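PDB 5O9X: phosphoacetylglucosamine mutase from Aspergillus lentulus, which catalyses the interconversion of N-acetylglucosamine 6-phosphate and N-acetylglucosamine 1-phosphate, as a member of the phosphoglucomutase/phosphomannomutase family of sugar-phosphate mutases. Local coordinates for residues G190-L195 with R226-Y231; S211-C216 with D239-N244; D278-L283 with L291-D296. The protein carries 1 engineered substitution. All coordinates share one frame; numbering follows the deposited sequence.

How the interactions relate
Helix 188-202 comes first in the chain, followed by strand 212-215, helix 221-231 and strand 240-243. Interaction 1 closes a loop of 30 residues between the two helices, and interaction 2 one of 22 residues between the two parallel strands; their segments alternate along the chain, so the two contacts cross. They also touch, Arg-226 N lying 3.5 Å from Ile-242 CD1. Interaction 3 follows in series and closes a short hairpin, with seven residues between its segments. Its strand 279-283 neighbours strand 212-215, so interactions 2 and 3, about 9 Å apart between centres, build adjoining parts of one mixed sheet, while interaction 1 pairs two helices, of which 221-231 packs on strand 240-243.

Interaction 1: residues G190-L195 with R226-Y231; sequences GYYEKL and RELIKY
Tyr-192 of helix 188-202 packs against Glu-227, Leu-228 and Tyr-231 of helix 221-231, a helix-helix contact in the second alpha/beta domain of the mutase. The short segments cross at -53° with axes 8.9 Å apart, and side-chain packing joins them. The tyrosine begins the contact at CB, which lies over the face of the Tyr-231 ring, 3.6 Å from its centroid and 18° off the normal, a CH-pi geometry. Chi1 of -59° sets CG anti to the carbonyl carbon, and the ring beyond it meets all three partners. CD1 meets Leu-228 CB at 3.6 Å, while CD2 meets Tyr-231 CE2 at the same separation. Farther out, CE2 approaches Glu-227 CG to 3.4 Å, and OH passes Glu-227 CB. That hydroxyl hydrogen-bonds to Glu-188 of its own helix and to Gln-166 of helix 164-176. The Glu-227 carboxylate instead forms a salt bridge within its own helix to Lys-230. On one flank Leu-195 CB reaches Leu-228 CD1, and Ile-429 of helix 428-442 covers both leucines. On another, the aliphatic part of Glu-193 leans on Tyr-231, with CG 3.8 Å from CE1.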
loop_
_atom_site.group_PDB
_atom_site.type_symbol
_atom_site.label_atom_id
_atom_site.label_comp_id
_atom_site.label_asym_id
_atom_site.label_seq_id
_atom_site.Cartn_x
_atom_site.Cartn_y
_atom_site.Cartn_z
ATOM N N GLY A 190 3.915 20.690 -4.187
ATOM C CA GLY A 190 5.114 20.381 -3.451
ATOM C C GLY A 190 5.486 18.891 -3.620
ATOM O O GLY A 190 6.664 18.519 -3.786
ATOM N N TYR A 191 4.469 18.053 -3.603
ATOM C CA TYR A 191 4.671 16.574 -3.882
ATOM C C TYR A 191 5.343 16.335 -5.250
ATOM O O TYR A 191 6.366 15.638 -5.319
ATOM C CB TYR A 191 3.312 15.874 -3.797
ATOM C CG TYR A 191 3.295 14.428 -4.249
ATOM C CD1 TYR A 191 3.576 13.428 -3.335
ATOM C CD2 TYR A 191 3.017 14.075 -5.607
ATOM C CE1 TYR A 191 3.559 12.089 -3.724
ATOM C CE2 TYR A 191 3.064 12.727 -6.025
ATOM C CZ TYR A 191 3.324 11.763 -5.089
ATOM O OH TYR A 191 3.354 10.438 -5.432
ATOM N N TYR A 192 4.843 16.987 -6.320
ATOM C CA TYR A 192 5.436 16.778 -7.668
ATOM C C TYR A 192 6.875 17.299 -7.731
ATOM O O TYR A 192 7.764 16.634 -8.333
ATOM C CB TYR A 192 4.647 17.470 -8.784
ATOM C CG TYR A 192 3.202 16.985 -8.870
ATOM C CD1 TYR A 192 2.911 15.600 -8.850
ATOM C CD2 TYR A 192 2.141 17.900 -8.917
ATOM C CE1 TYR A 192 1.532 15.132 -8.870
ATOM C CE2 TYR A 192 0.793 17.478 -8.938
ATOM C CZ TYR A 192 0.506 16.115 -8.912
ATOM O OH TYR A 192 -0.797 15.710 -8.937
ATOM N N GLU A 193 7.092 18.460 -7.094
ATOM C CA GLU A 193 8.422 19.110 -7.070
ATOM C C GLU A 193 9.456 18.205 -6.380
ATOM O O GLU A 193 10.616 18.046 -6.848
ATOM C CB GLU A 193 8.290 20.453 -6.323
ATOM C CG GLU A 193 7.602 21.450 -7.218
ATOM C CD GLU A 193 7.372 22.811 -6.556
ATOM O OE1 GLU A 193 7.444 22.894 -5.307
ATOM O OE2 GLU A 193 7.140 23.789 -7.316
ATOM N N LYS A 194 9.052 17.620 -5.258
ATOM C CA LYS A 194 9.972 16.735 -4.506
ATOM C C LYS A 194 10.319 15.484 -5.288
ATOM O O LYS A 194 11.515 15.110 -5.385
ATOM C CB LYS A 194 9.365 16.335 -3.165
ATOM C CG LYS A 194 10.366 15.639 -2.212
ATOM C CD LYS A 194 9.547 15.077 -1.035
ATOM C CE LYS A 194 10.400 14.275 -0.041
ATOM N NZ LYS A 194 11.350 15.177 0.626
ATOM N N LEU A 195 9.290 14.806 -5.816
ATOM C CA LEU A 195 9.542 13.619 -6.656
ATOM C C LEU A 195 10.412 13.982 -7.849
ATOM O O LEU A 195 11.468 13.301 -8.130
ATOM C CB LEU A 195 8.229 12.955 -7.097
ATOM C CG LEU A 195 7.673 11.867 -6.182
ATOM C CD1 LEU A 195 7.141 12.523 -4.940
ATOM C CD2 LEU A 195 6.495 11.233 -6.965
ATOM N N ARG A 226 -0.095 12.276 -15.016
ATOM C CA ARG A 226 0.026 13.249 -16.131
ATOM C C ARG A 226 0.535 14.588 -15.606
ATOM O O ARG A 226 1.339 15.218 -16.269
ATOM C CB ARG A 226 -1.354 13.444 -16.802
ATOM C CG ARG A 226 -1.427 14.564 -17.897
ATOM C CD ARG A 226 -2.913 14.825 -18.347
ATOM N NE ARG A 226 -3.179 13.566 -18.814
ATOM C CZ ARG A 226 -4.071 12.666 -18.455
ATOM N NH1 ARG A 226 -5.186 12.844 -17.741
ATOM N NH2 ARG A 226 -3.802 11.531 -19.027
ATOM N N GLU A 227 0.032 15.031 -14.447
ATOM C CA GLU A 227 0.496 16.271 -13.829
ATOM C C GLU A 227 1.986 16.214 -13.401
ATOM O O GLU A 227 2.740 17.146 -13.679
ATOM C CB GLU A 227 -0.383 16.650 -12.619
ATOM C CG GLU A 227 -0.269 18.092 -12.070
ATOM C CD GLU A 227 -0.519 19.235 -13.069
ATOM O OE1 GLU A 227 -1.162 19.030 -14.148
ATOM O OE2 GLU A 227 -0.022 20.371 -12.788
ATOM N N LEU A 228 2.372 15.125 -12.715
ATOM C CA LEU A 228 3.740 14.891 -12.309
ATOM C C LEU A 228 4.670 14.993 -13.531
ATOM O O LEU A 228 5.744 15.560 -13.407
ATOM C CB LEU A 228 3.897 13.480 -11.636
ATOM C CG LEU A 228 5.408 13.093 -11.484
ATOM C CD1 LEU A 228 6.097 14.026 -10.485
ATOM C CD2 LEU A 228 5.357 11.617 -10.972
ATOM N N ILE A 229 4.245 14.486 -14.704
ATOM C CA ILE A 229 5.140 14.443 -15.877
ATOM C C ILE A 229 5.567 15.874 -16.326
ATOM O O ILE A 229 6.713 16.091 -16.729
ATOM C CB ILE A 229 4.437 13.715 -16.963
ATOM C CG1 ILE A 229 4.537 12.234 -16.591
ATOM C CG2 ILE A 229 5.085 13.898 -18.378
ATOM C CD1 ILE A 229 3.642 11.346 -17.437
ATOM N N LYS A 230 4.687 16.844 -16.143
ATOM C CA LYS A 230 5.076 18.266 -16.399
ATOM C C LYS A 230 6.215 18.743 -15.556
ATOM O O LYS A 230 6.950 19.615 -15.997
ATOM C CB LYS A 230 3.919 19.162 -16.102
ATOM C CG LYS A 230 2.695 18.854 -16.955
ATOM C CD LYS A 230 1.653 19.867 -16.505
ATOM C CE LYS A 230 0.296 19.573 -17.130
ATOM N NZ LYS A 230 -0.666 20.529 -16.461
ATOM N N TYR A 231 6.356 18.228 -14.321
ATOM C CA TYR A 231 7.492 18.579 -13.460
ATOM C C TYR A 231 8.782 17.831 -13.735
ATOM O O TYR A 231 9.811 18.261 -13.277
ATOM C CB TYR A 231 7.122 18.407 -11.985
ATOM C CG TYR A 231 6.043 19.387 -11.517
ATOM C CD1 TYR A 231 6.376 20.521 -10.744
ATOM C CD2 TYR A 231 4.677 19.176 -11.829
ATOM C CE1 TYR A 231 5.358 21.420 -10.315
ATOM C CE2 TYR A 231 3.708 20.024 -11.357
ATOM C CZ TYR A 231 4.052 21.164 -10.629
ATOM O OH TYR A 231 3.066 22.039 -10.145
#

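Interaction 2: residues S211-C216 with D239-N244; sequences SLTVDC and DIKIVN
The carboxylate of Asp-215 and the amide of Asn-244 meet with their planes 89° apart, at the C-terminal end of a parallel strand pair in a beta-alpha-beta unit (strand 212-215, helix 221-231, strand 240-243). Asn-244 ND2 approaches Asp-215 OD1 from above the carboxylate plane, 69° out of it, and donates a hydrogen bond of 2.9 Å; on the amide side the acceptor lies 16° out of plane. OD1 also accepts from Ala-217 N, and OD2 is hydrogen-bonded to Ser-282 OG and Gly-258 N, so several partners fix the rotation of this buried carboxylate.

Between the strands the backbone bonds follow a parallel register, Leu-212 opposite Ile-240 through Asp-215 opposite Val-243. Lys-241 gives its N to Leu-212 O and receives Val-214 N at its O, the latter at 2.8 Å; Val-243 repeats the pattern with Val-214 O and Cys-216 N. Strand 240-243 is an outermost strand of the sheet, whereas 212-215 also pairs with 279-283.

Leu-212, Val-214, Ile-240 and Ile-242 share the face covered by helices 221-231 and 428-442. There Val-214 CG2 touches Ile-240 CG2 at 3.9 Å. Thr-213, Asp-215, Lys-241 and Val-243 occupy the reverse face, where Thr-213 CG2 lies 4.0 Å from Val-243 CG1. Just past strand 212-215, Cys-216 SG packs back on Ile-242 CG2 at 3.9 Å.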
loop_
_atom_site.group_PDB
_atom_site.type_symbol
_atom_site.label_atom_id
_atom_site.label_comp_id
_atom_site.label_asym_id
_atom_site.label_seq_id
_atom_site.Cartn_x
_atom_site.Cartn_y
_atom_site.Cartn_z
ATOM N N SER A 211 9.920 3.161 -24.079
ATOM C CA SER A 211 8.780 3.802 -23.430
ATOM C C SER A 211 8.362 2.957 -22.213
ATOM O O SER A 211 8.700 1.740 -22.112
ATOM C CB SER A 211 7.629 3.855 -24.426
ATOM O OG SER A 211 7.333 2.554 -24.916
ATOM N N LEU A 212 7.543 3.596 -21.365
ATOM C CA LEU A 212 6.850 2.936 -20.282
ATOM C C LEU A 212 5.332 3.199 -20.491
ATOM O O LEU A 212 4.931 4.354 -20.549
ATOM C CB LEU A 212 7.399 3.492 -18.917
ATOM C CG LEU A 212 6.524 2.994 -17.688
ATOM C CD1 LEU A 212 6.682 1.480 -17.458
ATOM C CD2 LEU A 212 6.971 3.695 -16.434
ATOM N N THR A 213 4.521 2.160 -20.617
ATOM C CA THR A 213 3.051 2.311 -20.789
ATOM C C THR A 213 2.354 1.972 -19.437
ATOM O O THR A 213 2.374 0.794 -18.997
ATOM C CB THR A 213 2.520 1.410 -21.968
ATOM O OG1 THR A 213 3.310 1.710 -23.135
ATOM C CG2 THR A 213 0.972 1.651 -22.306
ATOM N N VAL A 214 1.716 2.969 -18.838
ATOM C CA VAL A 214 1.234 2.858 -17.455
ATOM C C VAL A 214 -0.296 2.871 -17.493
ATOM O O VAL A 214 -0.986 3.871 -17.899
ATOM C CB VAL A 214 1.702 4.050 -16.534
ATOM C CG1 VAL A 214 1.197 3.822 -15.109
ATOM C CG2 VAL A 214 3.213 4.173 -16.506
ATOM N N ASP A 215 -0.844 1.718 -17.152
ATOM C CA ASP A 215 -2.304 1.538 -16.932
ATOM C C ASP A 215 -2.641 2.143 -15.606
ATOM O O ASP A 215 -2.178 1.668 -14.554
ATOM C CB ASP A 215 -2.596 0.032 -16.982
ATOM C CG ASP A 215 -3.851 -0.392 -16.238
ATOM O OD1 ASP A 215 -4.815 0.413 -16.171
ATOM O OD2 ASP A 215 -3.852 -1.587 -15.747
ATOM N N CYS A 216 -3.531 3.139 -15.606
ATOM C CA CYS A 216 -3.789 3.924 -14.386
ATOM C C CYS A 216 -5.163 3.585 -13.766
ATOM O O CYS A 216 -5.718 4.358 -12.900
ATOM C CB CYS A 216 -3.647 5.443 -14.614
ATOM S SG CYS A 216 -1.954 5.926 -15.038
ATOM N N ASP A 239 9.877 8.199 -21.214
ATOM C CA ASP A 239 8.843 8.437 -22.141
ATOM C C ASP A 239 7.570 7.663 -21.647
ATOM O O ASP A 239 7.380 6.511 -22.013
ATOM C CB ASP A 239 9.374 7.780 -23.418
ATOM C CG ASP A 239 8.464 7.963 -24.642
ATOM O OD1 ASP A 239 7.524 8.803 -24.587
ATOM O OD2 ASP A 239 8.716 7.233 -25.665
ATOM N N ILE A 240 6.692 8.293 -20.873
ATOM C CA ILE A 240 5.509 7.588 -20.297
ATOM C C ILE A 240 4.312 7.763 -21.192
ATOM O O ILE A 240 3.970 8.920 -21.596
ATOM C CB ILE A 240 5.157 8.129 -18.881
ATOM C CG1 ILE A 240 6.248 7.737 -17.875
ATOM C CG2 ILE A 240 3.748 7.591 -18.389
ATOM C CD1 ILE A 240 6.221 8.422 -16.499
ATOM N N LYS A 241 3.613 6.664 -21.446
ATOM C CA LYS A 241 2.329 6.727 -22.069
ATOM C C LYS A 241 1.314 6.309 -21.012
ATOM O O LYS A 241 1.580 5.324 -20.286
ATOM C CB LYS A 241 2.255 5.763 -23.241
ATOM C CG LYS A 241 3.472 5.825 -24.160
ATOM C CD LYS A 241 3.441 6.968 -25.161
ATOM C CE LYS A 241 4.740 7.102 -25.993
ATOM N NZ LYS A 241 4.888 8.490 -26.581
ATOM N N ILE A 242 0.158 6.998 -20.944
ATOM C CA ILE A 242 -0.853 6.716 -19.922
ATOM C C ILE A 242 -1.977 6.076 -20.639
ATOM O O ILE A 242 -2.355 6.550 -21.738
ATOM C CB ILE A 242 -1.324 8.032 -19.219
ATOM C CG1 ILE A 242 -0.178 8.495 -18.255
ATOM C CG2 ILE A 242 -2.642 7.785 -18.431
ATOM C CD1 ILE A 242 -0.411 9.891 -17.618
ATOM N N VAL A 243 -2.477 4.952 -20.130
ATOM C CA VAL A 243 -3.714 4.340 -20.637
ATOM C C VAL A 243 -4.660 4.152 -19.448
ATOM O O VAL A 243 -4.159 4.090 -18.276
ATOM C CB VAL A 243 -3.531 2.972 -21.436
ATOM C CG1 VAL A 243 -2.714 3.195 -22.732
ATOM C CG2 VAL A 243 -2.860 1.824 -20.587
ATOM N N ASN A 244 -5.990 4.029 -19.711
ATOM C CA ASN A 244 -6.990 3.870 -18.641
ATOM C C ASN A 244 -6.909 4.975 -17.620
ATOM O O ASN A 244 -6.541 4.761 -16.440
ATOM C CB ASN A 244 -6.853 2.477 -17.965
ATOM C CG ASN A 244 -6.772 1.367 -18.997
ATOM O OD1 ASN A 244 -7.559 1.368 -19.938
ATOM N ND2 ASN A 244 -5.821 0.416 -18.838
#

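Interaction 3: residues D278-L283 with L291-D296; sequences DRCASL and LYYFLD. Unlike the reference sequence in segment 291-296: Leu-291 (reference Val).
Cys-280 and Tyr-293 form a hydrogen-bonded pair of an antiparallel beta hairpin, strands 279-283 and 290-295, whose short segments run at 144° to each other. Cys-280 N to Tyr-293 O and the reciprocal Tyr-293 N to Cys-280 O both measure 2.9 Å. Ser-282 and Leu-291 make the next such pair, with Ser-282 N to Leu-291 O at 2.8 Å. Between them lies the non-hydrogen-bonded pair Ala-281 and Tyr-292, its CA atoms 4.0 Å apart. Near the open end a water bridges Asp-278 O and Leu-295 N.

The side chains divide between two faces of the sheet. On one, Ala-281 CB sits over the centre of the Tyr-292 ring, 3.9 Å from the centroid. Arg-279 runs alongside that ring, its guanidinium plane 13° from the ring plane, and CG meets the ring edge. Helix 428-442 covers this face, and its Glu-436 forms a salt bridge to Arg-279 NH2 through OE1 and a hydrogen bond to Tyr-292 OH through OE2.

On the other face the Tyr-293 ring reaches across to strand 279-283; its CG lies between the backbone N and the carbonyl carbon (chi1 48°). Cys-280 CB is over the ring toward its rim, 3.4 Å from CE1. Ser-282 OG, which also bonds to Asp-215, is hydrogen-bonded to Tyr-293 OH at 2.6 Å.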
loop_
_atom_site.group_PDB
_atom_site.type_symbol
_atom_site.label_atom_id
_atom_site.label_comp_id
_atom_site.label_asym_id
_atom_site.label_seq_id
_atom_site.Cartn_x
_atom_site.Cartn_y
_atom_site.Cartn_z
ATOM N N ASP A 278 7.193 -4.012 -25.289
ATOM C CA ASP A 278 6.915 -2.743 -24.617
ATOM C C ASP A 278 6.973 -2.960 -23.065
ATOM O O ASP A 278 6.299 -3.882 -22.552
ATOM C CB ASP A 278 5.537 -2.200 -24.976
ATOM C CG ASP A 278 5.526 -1.502 -26.354
ATOM O OD1 ASP A 278 6.630 -1.215 -26.900
ATOM O OD2 ASP A 278 4.405 -1.237 -26.836
ATOM N N ARG A 279 7.700 -2.096 -22.345
ATOM C CA ARG A 279 7.726 -2.217 -20.862
ATOM C C ARG A 279 6.419 -1.575 -20.353
ATOM O O ARG A 279 6.147 -0.417 -20.717
ATOM C CB ARG A 279 8.905 -1.426 -20.323
ATOM C CG ARG A 279 9.123 -1.465 -18.780
ATOM C CD ARG A 279 10.494 -0.928 -18.455
ATOM N NE ARG A 279 10.662 0.566 -18.625
ATOM C CZ ARG A 279 11.252 1.185 -19.673
ATOM N NH1 ARG A 279 11.674 0.482 -20.725
ATOM N NH2 ARG A 279 11.353 2.511 -19.688
ATOM N N CYS A 280 5.631 -2.319 -19.546
ATOM C CA CYS A 280 4.357 -1.790 -19.014
ATOM C C CYS A 280 4.322 -1.850 -17.489
ATOM O O CYS A 280 5.032 -2.651 -16.867
ATOM C CB CYS A 280 3.209 -2.652 -19.527
ATOM S SG CYS A 280 3.086 -2.646 -21.362
ATOM N N ALA A 281 3.387 -1.102 -16.908
ATOM C CA ALA A 281 3.096 -1.231 -15.469
ATOM C C ALA A 281 1.643 -0.890 -15.230
ATOM O O ALA A 281 0.988 -0.252 -16.073
ATOM C CB ALA A 281 4.004 -0.314 -14.676
ATOM N N SER A 282 1.097 -1.370 -14.118
ATOM C CA SER A 282 -0.283 -1.005 -13.772
ATOM C C SER A 282 -0.295 -0.471 -12.356
ATOM O O SER A 282 0.293 -1.078 -11.475
ATOM C CB SER A 282 -1.120 -2.271 -13.798
ATOM O OG SER A 282 -1.536 -2.575 -15.139
ATOM N N LEU A 283 -0.954 0.681 -12.149
ATOM C CA LEU A 283 -1.235 1.190 -10.820
ATOM C C LEU A 283 -2.610 0.661 -10.422
ATOM O O LEU A 283 -3.291 0.079 -11.223
ATOM C CB LEU A 283 -1.409 2.744 -10.906
ATOM C CG LEU A 283 -0.181 3.496 -11.437
ATOM C CD1 LEU A 283 -0.448 5.002 -11.460
ATOM C CD2 LEU A 283 1.062 3.148 -10.582
ATOM N N LEU A 291 2.482 -2.900 -10.303
ATOM C CA LEU A 291 3.382 -3.875 -10.952
ATOM C C LEU A 291 3.713 -3.702 -12.335
ATOM O O LEU A 291 3.088 -2.933 -13.001
ATOM C CB LEU A 291 2.979 -5.264 -10.846
ATOM C CG LEU A 291 1.732 -5.911 -10.824
ATOM C CD1 LEU A 291 1.839 -5.751 -9.293
ATOM C CD2 LEU A 291 0.806 -5.127 -11.732
ATOM N N TYR A 292 4.728 -4.432 -12.751
ATOM C CA TYR A 292 5.267 -4.288 -14.095
ATOM C C TYR A 292 4.991 -5.561 -14.842
ATOM O O TYR A 292 4.807 -6.613 -14.213
ATOM C CB TYR A 292 6.850 -4.140 -13.958
ATOM C CG TYR A 292 7.297 -2.656 -14.003
ATOM C CD1 TYR A 292 7.145 -1.828 -12.842
ATOM C CD2 TYR A 292 7.817 -2.107 -15.190
ATOM C CE1 TYR A 292 7.526 -0.464 -12.855
ATOM C CE2 TYR A 292 8.267 -0.744 -15.233
ATOM C CZ TYR A 292 8.092 0.066 -14.061
ATOM O OH TYR A 292 8.550 1.378 -14.024
ATOM N N TYR A 293 5.057 -5.512 -16.186
ATOM C CA TYR A 293 4.832 -6.696 -16.996
ATOM C C TYR A 293 5.164 -6.318 -18.429
ATOM O O TYR A 293 5.322 -5.133 -18.769
ATOM C CB TYR A 293 3.356 -7.211 -16.923
ATOM C CG TYR A 293 2.328 -6.114 -17.124
ATOM C CD1 TYR A 293 1.728 -5.854 -18.436
ATOM C CD2 TYR A 293 1.925 -5.335 -16.014
ATOM C CE1 TYR A 293 0.766 -4.840 -18.569
ATOM C CE2 TYR A 293 0.956 -4.342 -16.150
ATOM C CZ TYR A 293 0.402 -4.080 -17.437
ATOM O OH TYR A 293 -0.574 -3.091 -17.520
ATOM N N PHE A 294 5.379 -7.341 -19.251
ATOM C CA PHE A 294 5.620 -7.127 -20.675
ATOM C C PHE A 294 5.279 -8.378 -21.424
ATOM O O PHE A 294 5.195 -9.469 -20.802
ATOM C CB PHE A 294 7.134 -6.750 -20.932
ATOM C CG PHE A 294 8.117 -7.843 -20.664
ATOM C CD1 PHE A 294 8.916 -8.381 -21.720
ATOM C CD2 PHE A 294 8.360 -8.305 -19.349
ATOM C CE1 PHE A 294 9.881 -9.337 -21.439
ATOM C CE2 PHE A 294 9.303 -9.274 -19.096
ATOM C CZ PHE A 294 10.071 -9.819 -20.123
ATOM N N LEU A 295 5.154 -8.227 -22.754
ATOM C CA LEU A 295 5.051 -9.388 -23.654
ATOM C C LEU A 295 6.467 -9.707 -24.140
ATOM O O LEU A 295 7.137 -8.806 -24.658
ATOM C CB LEU A 295 4.187 -9.041 -24.832
ATOM C CG LEU A 295 2.735 -8.804 -24.427
ATOM C CD1 LEU A 295 1.986 -8.039 -25.525
ATOM C CD2 LEU A 295 1.997 -10.084 -24.031
ATOM N N ASP A 296 6.941 -10.922 -23.900
ATOM C CA ASP A 296 8.325 -11.276 -24.286
ATOM C C ASP A 296 8.427 -11.484 -25.830
ATOM O O ASP A 296 7.439 -11.373 -26.529
ATOM C CB ASP A 296 8.912 -12.454 -23.435
ATOM C CG ASP A 296 8.300 -13.833 -23.747
ATOM O OD1 ASP A 296 7.626 -14.012 -24.781
ATOM O OD2 ASP A 296 8.508 -14.772 -22.921
HETATM O O HOH W 1 4.541 -5.632 -23.877
#